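Local coordinates for CCHC-type domain-containing protein (Trypanosoma brucei brucei, PDB 7C45) that probably trims guide RNAs from their 3' ends as an RNase D-type 3'-5' exonuclease, and binds RNA with the help of CCHC zinc knuckles, at residues 26-40 / 86-100. Residues are numbered along the deposited sequence; the frame is centred on the assembly and turned at random.
Sequences KEAVTSLQGARSIAL and DMQSLLSDREIRKLF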
ATOM      1  N   LYS A  26      21.557 -12.951  -4.545  1.00 16.66           N
ATOM      2  CA  LYS A  26      22.193 -13.253  -3.266  1.00 16.91           C
ATOM      3  C   LYS A  26      22.475 -11.982  -2.487  1.00 17.17           C
ATOM      4  O   LYS A  26      22.225 -11.917  -1.280  1.00 18.57           O
ATOM      5  CB  LYS A  26      23.496 -14.017  -3.489  1.00 24.66           C
ATOM      6  CG  LYS A  26      23.378 -15.159  -4.452  1.00 36.27           C
ATOM      7  CD  LYS A  26      22.721 -16.341  -3.814  1.00 42.05           C
ATOM      8  CE  LYS A  26      23.779 -17.183  -3.150  1.00 43.75           C
ATOM      9  NZ  LYS A  26      23.233 -18.231  -2.240  1.00 37.56           N
ATOM     10  N   GLU A  27      22.989 -10.968  -3.171  1.00 17.38           N
ATOM     11  CA  GLU A  27      23.307  -9.705  -2.521  1.00 17.69           C
ATOM     12  C   GLU A  27      22.046  -9.042  -1.985  1.00 17.38           C
ATOM     13  O   GLU A  27      22.047  -8.502  -0.877  1.00 17.56           O
ATOM     14  CB  GLU A  27      24.014  -8.790  -3.514  1.00 18.01           C
ATOM     15  CG  GLU A  27      24.463  -7.465  -2.969  1.00 20.32           C
ATOM     16  N   ALA A  28      20.968  -9.064  -2.771  1.00 16.97           N
ATOM     17  CA  ALA A  28      19.740  -8.400  -2.344  1.00 16.69           C
ATOM     18  C   ALA A  28      19.141  -9.095  -1.131  1.00 16.53           C
ATOM     19  O   ALA A  28      18.669  -8.437  -0.202  1.00 16.55           O
ATOM     20  CB  ALA A  28      18.727  -8.375  -3.493  1.00 16.34           C
ATOM     21  N   VAL A  29      19.134 -10.430  -1.141  1.00 16.41           N
ATOM     22  CA  VAL A  29      18.663 -11.201   0.005  1.00 16.35           C
ATOM     23  C   VAL A  29      19.468 -10.867   1.260  1.00 16.78           C
ATOM     24  O   VAL A  29      18.901 -10.640   2.332  1.00 16.81           O
ATOM     25  CB  VAL A  29      18.724 -12.704  -0.310  1.00 16.25           C
ATOM     26  CG1 VAL A  29      18.552 -13.506   0.938  1.00 17.06           C
ATOM     27  CG2 VAL A  29      17.638 -13.056  -1.332  1.00 15.84           C
ATOM     28  N   THR A  30      20.799 -10.858   1.150  1.00 17.17           N
ATOM     29  CA  THR A  30      21.606 -10.494   2.318  1.00 18.04           C
ATOM     30  C   THR A  30      21.230  -9.108   2.854  1.00 17.76           C
ATOM     31  O   THR A  30      21.154  -8.911   4.069  1.00 18.00           O
ATOM     32  CB  THR A  30      23.094 -10.557   1.988  1.00 18.12           C
ATOM     33  OG1 THR A  30      23.422 -11.856   1.510  1.00 19.58           O
ATOM     34  CG2 THR A  30      23.915 -10.273   3.228  1.00 18.70           C
ATOM     35  N   SER A  31      20.974  -8.138   1.977  1.00 17.61           N
ATOM     36  CA  SER A  31      20.558  -6.815   2.452  1.00 17.70           C
ATOM     37  C   SER A  31      19.234  -6.883   3.196  1.00 17.37           C
ATOM     38  O   SER A  31      19.109  -6.403   4.329  1.00 17.60           O
ATOM     39  CB  SER A  31      20.441  -5.852   1.284  1.00 17.73           C
ATOM     40  OG  SER A  31      19.903  -4.617   1.717  1.00 19.83           O
ATOM     41  N   LEU A  32      18.226  -7.490   2.572  1.00 16.89           N
ATOM     42  CA  LEU A  32      16.914  -7.536   3.201  1.00 16.60           C
ATOM     43  C   LEU A  32      16.939  -8.340   4.490  1.00 16.79           C
ATOM     44  O   LEU A  32      16.126  -8.093   5.384  1.00 16.77           O
ATOM     45  CB  LEU A  32      15.892  -8.130   2.236  1.00 16.12           C
ATOM     46  CG  LEU A  32      15.628  -7.355   0.974  1.00 15.94           C
ATOM     47  CD1 LEU A  32      14.809  -8.228   0.020  1.00 15.56           C
ATOM     48  CD2 LEU A  32      14.917  -6.040   1.279  1.00 15.91           C
ATOM     49  N   GLN A  33      17.872  -9.292   4.609  1.00 17.03           N
ATOM     50  CA  GLN A  33      17.990 -10.075   5.836  1.00 23.04           C
ATOM     51  C   GLN A  33      18.290  -9.222   7.056  1.00 18.23           C
ATOM     52  O   GLN A  33      17.979  -9.629   8.182  1.00 22.88           O
ATOM     53  CB  GLN A  33      19.077 -11.130   5.685  1.00 22.22           C
ATOM     54  CG  GLN A  33      18.563 -12.354   5.008  1.00 25.12           C
ATOM     55  CD  GLN A  33      19.625 -13.390   4.791  1.00 28.57           C
ATOM     56  OE1 GLN A  33      20.813 -13.099   4.797  1.00 30.48           O
ATOM     57  NE2 GLN A  33      19.193 -14.621   4.576  1.00 39.94           N
ATOM     58  N   GLY A  34      18.932  -8.078   6.877  1.00 17.99           N
ATOM     59  CA  GLY A  34      19.184  -7.167   7.977  1.00 18.45           C
ATOM     60  C   GLY A  34      18.112  -6.121   8.218  1.00 18.24           C
ATOM     61  O   GLY A  34      18.328  -5.196   9.001  1.00 18.62           O
ATOM     62  N   ALA A  35      16.962  -6.222   7.561  1.00 17.68           N
ATOM     63  CA  ALA A  35      15.928  -5.213   7.738  1.00 17.48           C
ATOM     64  C   ALA A  35      15.042  -5.518   8.941  1.00 17.53           C
ATOM     65  O   ALA A  35      14.902  -6.662   9.386  1.00 23.19           O
ATOM     66  CB  ALA A  35      15.040  -5.115   6.496  1.00 20.22           C
ATOM     67  N   ARG A  36      14.426  -4.459   9.451  1.00 17.57           N
ATOM     68  CA  ARG A  36      13.313  -4.568  10.380  1.00 17.52           C
ATOM     69  C   ARG A  36      11.964  -4.420   9.694  1.00 18.43           C
ATOM     70  O   ARG A  36      10.978  -4.999  10.162  1.00 17.59           O
ATOM     71  CB  ARG A  36      13.427  -3.499  11.478  1.00 28.28           C
ATOM     72  CG  ARG A  36      14.728  -3.541  12.276  1.00 45.18           C
ATOM     73  CD  ARG A  36      14.942  -4.915  12.905  1.00 53.90           C
ATOM     74  NE  ARG A  36      13.735  -5.365  13.567  1.00 58.38           N
ATOM     75  CZ  ARG A  36      13.447  -6.638  13.812  1.00 57.94           C
ATOM     76  NH1 ARG A  36      12.309  -6.948  14.431  1.00 58.10           N
ATOM     77  NH2 ARG A  36      14.284  -7.604  13.435  1.00 56.08           N
ATOM     78  N   SER A  37      11.899  -3.630   8.619  1.00 16.71           N
ATOM     79  CA  SER A  37      10.691  -3.465   7.821  1.00 16.23           C
ATOM     80  C   SER A  37      11.045  -3.505   6.339  1.00 15.98           C
ATOM     81  O   SER A  37      12.036  -2.903   5.920  1.00 16.19           O
ATOM     82  CB  SER A  37       9.976  -2.148   8.145  1.00 16.23           C
ATOM     83  OG  SER A  37       9.591  -2.126   9.496  1.00 20.78           O
ATOM     84  N   ILE A  38      10.230  -4.212   5.552  1.00 15.60           N
ATOM     85  CA  ILE A  38      10.420  -4.315   4.107  1.00 15.38           C
ATOM     86  C   ILE A  38       9.101  -3.976   3.432  1.00 15.05           C
ATOM     87  O   ILE A  38       8.122  -4.701   3.606  1.00 14.85           O
ATOM     88  CB  ILE A  38      10.868  -5.720   3.669  1.00 15.32           C
ATOM     89  CG1 ILE A  38      12.121  -6.170   4.416  1.00 15.68           C
ATOM     90  CG2 ILE A  38      11.064  -5.761   2.151  1.00 15.15           C
ATOM     91  CD1 ILE A  38      12.432  -7.583   4.154  1.00 15.63           C
ATOM     92  N   ALA A  39       9.077  -2.881   2.677  1.00 15.04           N
ATOM     93  CA  ALA A  39       7.933  -2.547   1.841  1.00 14.78           C
ATOM     94  C   ALA A  39       7.940  -3.440   0.605  1.00 14.61           C
ATOM     95  O   ALA A  39       8.970  -3.547  -0.064  1.00 15.05           O
ATOM     96  CB  ALA A  39       7.991  -1.084   1.424  1.00 14.91           C
ATOM     97  N   LEU A  40       6.792  -4.041   0.296  1.00 14.38           N
ATOM     98  CA  LEU A  40       6.671  -4.964  -0.831  1.00 14.25           C
ATOM     99  C   LEU A  40       5.569  -4.535  -1.782  1.00 14.13           C
ATOM    100  O   LEU A  40       4.588  -3.908  -1.385  1.00 14.14           O
ATOM    101  CB  LEU A  40       6.381  -6.371  -0.375  1.00 14.16           C
ATOM    102  CG  LEU A  40       7.518  -7.077   0.341  1.00 14.36           C
ATOM    103  CD1 LEU A  40       7.012  -8.377   0.926  1.00 17.38           C
ATOM    104  CD2 LEU A  40       8.678  -7.360  -0.615  1.00 14.40           C
ATOM    105  N   ASP A  86      15.825 -18.513  -1.204  1.00 20.05           N
ATOM    106  CA  ASP A  86      16.079 -17.879   0.085  1.00 24.81           C
ATOM    107  C   ASP A  86      15.049 -16.817   0.456  1.00 19.26           C
ATOM    108  O   ASP A  86      14.846 -16.562   1.654  1.00 17.31           O
ATOM    109  CB  ASP A  86      17.489 -17.261   0.116  1.00 23.57           C
ATOM    110  CG  ASP A  86      18.589 -18.310   0.294  1.00 30.04           C
ATOM    111  OD1 ASP A  86      18.267 -19.487   0.580  1.00 22.82           O
ATOM    112  OD2 ASP A  86      19.774 -17.946   0.162  1.00 26.42           O
ATOM    113  N   MET A  87      14.359 -16.220  -0.518  1.00 16.92           N
ATOM    114  CA  MET A  87      13.386 -15.187  -0.154  1.00 16.39           C
ATOM    115  C   MET A  87      12.253 -15.743   0.701  1.00 15.06           C
ATOM    116  O   MET A  87      11.670 -15.004   1.502  1.00 15.06           O
ATOM    117  CB  MET A  87      12.822 -14.511  -1.407  1.00 14.86           C
ATOM    118  CG  MET A  87      13.780 -13.565  -2.092  1.00 14.96           C
ATOM    119  SD  MET A  87      14.069 -12.048  -1.139  1.00 18.22           S
ATOM    120  CE  MET A  87      12.471 -11.259  -1.264  1.00 14.83           C
ATOM    121  N   GLN A  88      11.916 -17.029   0.553  1.00 15.07           N
ATOM    122  CA  GLN A  88      10.778 -17.566   1.303  1.00 15.09           C
ATOM    123  C   GLN A  88      11.016 -17.488   2.806  1.00 17.18           C
ATOM    124  O   GLN A  88      10.087 -17.250   3.581  1.00 16.86           O
ATOM    125  CB  GLN A  88      10.481 -19.006   0.878  1.00 18.59           C
ATOM    126  CG  GLN A  88      11.599 -19.990   1.129  1.00 27.95           C
ATOM    127  CD  GLN A  88      11.293 -21.362   0.570  1.00 45.98           C
ATOM    128  OE1 GLN A  88      10.149 -21.820   0.617  1.00 47.67           O
ATOM    129  NE2 GLN A  88      12.315 -22.027   0.026  1.00 47.73           N
ATOM    130  N   SER A  89      12.262 -17.672   3.237  1.00 15.64           N
ATOM    131  CA  SER A  89      12.539 -17.638   4.664  1.00 16.00           C
ATOM    132  C   SER A  89      12.344 -16.236   5.228  1.00 15.99           C
ATOM    133  O   SER A  89      11.802 -16.058   6.319  1.00 18.60           O
ATOM    134  CB  SER A  89      13.961 -18.131   4.911  1.00 21.92           C
ATOM    135  OG  SER A  89      14.299 -17.991   6.261  1.00 28.37           O
ATOM    136  N   LEU A  90      12.789 -15.236   4.497  1.00 15.82           N
ATOM    137  CA  LEU A  90      12.595 -13.863   4.913  1.00 15.81           C
ATOM    138  C   LEU A  90      11.111 -13.493   4.903  1.00 15.54           C
ATOM    139  O   LEU A  90      10.619 -12.819   5.818  1.00 15.64           O
ATOM    140  CB  LEU A  90      13.415 -12.998   3.972  1.00 21.35           C
ATOM    141  CG  LEU A  90      13.614 -11.510   3.967  1.00 35.28           C
ATOM    142  CD1 LEU A  90      14.734 -11.288   2.992  1.00 35.34           C
ATOM    143  CD2 LEU A  90      12.360 -10.875   3.467  1.00 36.99           C
ATOM    144  N   LEU A  91      10.390 -13.897   3.860  1.00 15.24           N
ATOM    145  CA  LEU A  91       8.971 -13.559   3.812  1.00 20.25           C
ATOM    146  C   LEU A  91       8.206 -14.223   4.948  1.00 15.22           C
ATOM    147  O   LEU A  91       7.233 -13.655   5.445  1.00 16.22           O
ATOM    148  CB  LEU A  91       8.379 -13.935   2.453  1.00 14.75           C
ATOM    149  CG  LEU A  91       8.974 -13.200   1.244  1.00 20.28           C
ATOM    150  CD1 LEU A  91       8.649 -13.865  -0.088  1.00 21.01           C
ATOM    151  CD2 LEU A  91       8.484 -11.766   1.256  1.00 24.25           C
ATOM    152  N   SER A  92       8.653 -15.386   5.403  1.00 15.46           N
ATOM    153  CA  SER A  92       8.002 -16.142   6.463  1.00 18.72           C
ATOM    154  C   SER A  92       8.419 -15.733   7.873  1.00 19.31           C
ATOM    155  O   SER A  92       7.814 -16.223   8.833  1.00 22.46           O
ATOM    156  CB  SER A  92       8.292 -17.650   6.302  1.00 20.22           C
ATOM    157  OG  SER A  92       7.970 -18.090   5.006  1.00 28.57           O
ATOM    158  N   ASP A  93       9.433 -14.876   8.022  1.00 19.20           N
ATOM    159  CA  ASP A  93       9.996 -14.493   9.315  1.00 18.73           C
ATOM    160  C   ASP A  93       9.124 -13.434   9.981  1.00 19.58           C
ATOM    161  O   ASP A  93       9.150 -12.261   9.597  1.00 18.61           O
ATOM    162  CB  ASP A  93      11.416 -13.968   9.110  1.00 18.13           C
ATOM    163  CG  ASP A  93      12.154 -13.709  10.403  1.00 17.53           C
ATOM    164  OD1 ASP A  93      11.564 -13.711  11.493  1.00 20.38           O
ATOM    165  OD2 ASP A  93      13.376 -13.483  10.306  1.00 22.91           O
ATOM    166  N   ARG A  94       8.400 -13.821  11.026  1.00 20.61           N
ATOM    167  CA  ARG A  94       7.505 -12.877  11.680  1.00 23.50           C
ATOM    168  C   ARG A  94       8.244 -11.691  12.305  1.00 20.25           C
ATOM    169  O   ARG A  94       7.619 -10.662  12.566  1.00 24.06           O
ATOM    170  CB  ARG A  94       6.659 -13.618  12.718  1.00 17.30           C
ATOM    171  CG  ARG A  94       7.400 -14.035  13.952  1.00 21.83           C
ATOM    172  N   GLU A  95       9.560 -11.785  12.497  1.00 18.25           N
ATOM    173  CA  GLU A  95      10.329 -10.715  13.123  1.00 25.67           C
ATOM    174  C   GLU A  95      10.694  -9.584  12.169  1.00 22.76           C
ATOM    175  O   GLU A  95      11.170  -8.538  12.628  1.00 23.05           O
ATOM    176  CB  GLU A  95      11.608 -11.283  13.757  1.00 28.26           C
ATOM    177  CG  GLU A  95      11.363 -12.034  15.045  1.00 36.67           C
ATOM    178  CD  GLU A  95      10.494 -11.249  16.007  1.00 48.90           C
ATOM    179  OE1 GLU A  95      10.834 -10.086  16.311  1.00 51.84           O
ATOM    180  OE2 GLU A  95       9.455 -11.787  16.445  1.00 54.73           O
ATOM    181  N   ILE A  96      10.501  -9.765  10.865  1.00 16.94           N
ATOM    182  CA  ILE A  96      10.679  -8.714   9.880  1.00 16.64           C
ATOM    183  C   ILE A  96       9.293  -8.313   9.382  1.00 16.21           C
ATOM    184  O   ILE A  96       8.578  -9.137   8.798  1.00 15.94           O
ATOM    185  CB  ILE A  96      11.570  -9.184   8.721  1.00 16.48           C
ATOM    186  CG1 ILE A  96      12.881  -9.750   9.261  1.00 16.93           C
ATOM    187  CG2 ILE A  96      11.802  -8.070   7.728  1.00 16.26           C
ATOM    188  CD1 ILE A  96      13.746 -10.273   8.196  1.00 18.84           C
ATOM    189  N   ARG A  97       8.919  -7.056   9.600  1.00 16.20           N
ATOM    190  CA  ARG A  97       7.606  -6.581   9.189  1.00 15.85           C
ATOM    191  C   ARG A  97       7.593  -6.365   7.681  1.00 17.34           C
ATOM    192  O   ARG A  97       8.458  -5.685   7.134  1.00 17.14           O
ATOM    193  CB  ARG A  97       7.254  -5.285   9.925  1.00 16.00           C
ATOM    194  CG  ARG A  97       5.968  -4.630   9.495  1.00 16.36           C
ATOM    195  CD  ARG A  97       5.676  -3.402  10.340  1.00 15.87           C
ATOM    196  NE  ARG A  97       5.402  -3.763  11.723  1.00 17.38           N
ATOM    197  CZ  ARG A  97       5.762  -3.019  12.759  1.00 23.45           C
ATOM    198  NH1 ARG A  97       6.420  -1.877  12.559  1.00 22.59           N
ATOM    199  NH2 ARG A  97       5.476  -3.423  13.987  1.00 22.29           N
ATOM    200  N   LYS A  98       6.633  -6.976   7.002  1.00 15.17           N
ATOM    201  CA  LYS A  98       6.442  -6.743   5.583  1.00 14.86           C
ATOM    202  C   LYS A  98       5.292  -5.745   5.437  1.00 14.69           C
ATOM    203  O   LYS A  98       4.197  -5.980   5.952  1.00 18.69           O
ATOM    204  CB  LYS A  98       6.164  -8.059   4.855  1.00 14.69           C
ATOM    205  CG  LYS A  98       7.458  -8.810   4.377  1.00 14.78           C
ATOM    206  CD  LYS A  98       8.296  -9.363   5.532  1.00 15.12           C
ATOM    207  CE  LYS A  98       7.667 -10.635   6.082  1.00 15.19           C
ATOM    208  NZ  LYS A  98       8.254 -11.235   7.291  1.00 15.58           N
ATOM    209  N   LEU A  99       5.556  -4.636   4.754  1.00 14.64           N
ATOM    210  CA  LEU A  99       4.609  -3.546   4.560  1.00 14.53           C
ATOM    211  C   LEU A  99       4.012  -3.620   3.159  1.00 14.28           C
ATOM    212  O   LEU A  99       4.749  -3.636   2.171  1.00 14.27           O
ATOM    213  CB  LEU A  99       5.308  -2.201   4.741  1.00 14.71           C
ATOM    214  CG  LEU A  99       5.985  -1.972   6.093  1.00 15.04           C
ATOM    215  CD1 LEU A  99       7.016  -0.873   5.952  1.00 16.29           C
ATOM    216  CD2 LEU A  99       4.964  -1.583   7.134  1.00 15.09           C
ATOM    217  N   PHE A 100       2.683  -3.609   3.079  1.00 14.15           N
ATOM    218  CA  PHE A 100       1.966  -3.658   1.811  1.00 13.98           C
ATOM    219  C   PHE A 100       1.047  -2.454   1.718  1.00 13.96           C
ATOM    220  O   PHE A 100       0.753  -1.806   2.719  1.00 14.03           O
ATOM    221  CB  PHE A 100       1.105  -4.918   1.667  1.00 13.89           C
ATOM    222  CG  PHE A 100       1.887  -6.174   1.372  1.00 13.90           C
ATOM    223  CD1 PHE A 100       2.429  -6.916   2.401  1.00 19.29           C
ATOM    224  CD2 PHE A 100       2.051  -6.604   0.075  1.00 15.82           C
ATOM    225  CE1 PHE A 100       3.136  -8.082   2.138  1.00 18.46           C
ATOM    226  CE2 PHE A 100       2.749  -7.774  -0.206  1.00 19.25           C
ATOM    227  CZ  PHE A 100       3.299  -8.505   0.831  1.00 15.33           C
TER
HETATM  228  O   HOH W   1       7.425  -0.611   9.869  1.00 23.11           O
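L90 wedges its two methyls between helix 22-33 and strand 37-44: CD1 presses on CB of L32 at 3.4 Å, while CD2 meets CD1 of I38 equally closely, close for two carbons, so the packing here is tight. Its CG stands anti to the backbone N (chi1 -178°), which sends one branch to the helix and the other to the strand. On one flank the bent chain of M87 brings SD to 3.7 Å from CG2 of V29; on the other, I96 lays CG2 against CD1 of I38. Beyond this apolar layer the strands pair in parallel: I38 N bonds R97 O at 2.8 Å, nearly in line with the carbonyl, and L99 N bonds I38 O from above its plane, with the straighter N-H. L40 sets CB over one face of the F100 ring, a CH-pi contact, and slides CD1 alongside CG of K98 at 3.5 Å. Turns at chi2 (68°) and chi3 (77°) curl the K98 chain back and bring NZ to I96 O (2.6 Å) and L90 O (3.2 Å), both in the carbonyl planes, with E119 O as a further acceptor. Two helix-then-strand units, whose strands 37-44 and 97-100 are adjacent and parallel in the RNase H-like sheet, are thus joined. The buried K98 ammonium links the end of helix 80-92 to the residue before strand 97-100, and the carbonyls around it probably favour its charged form.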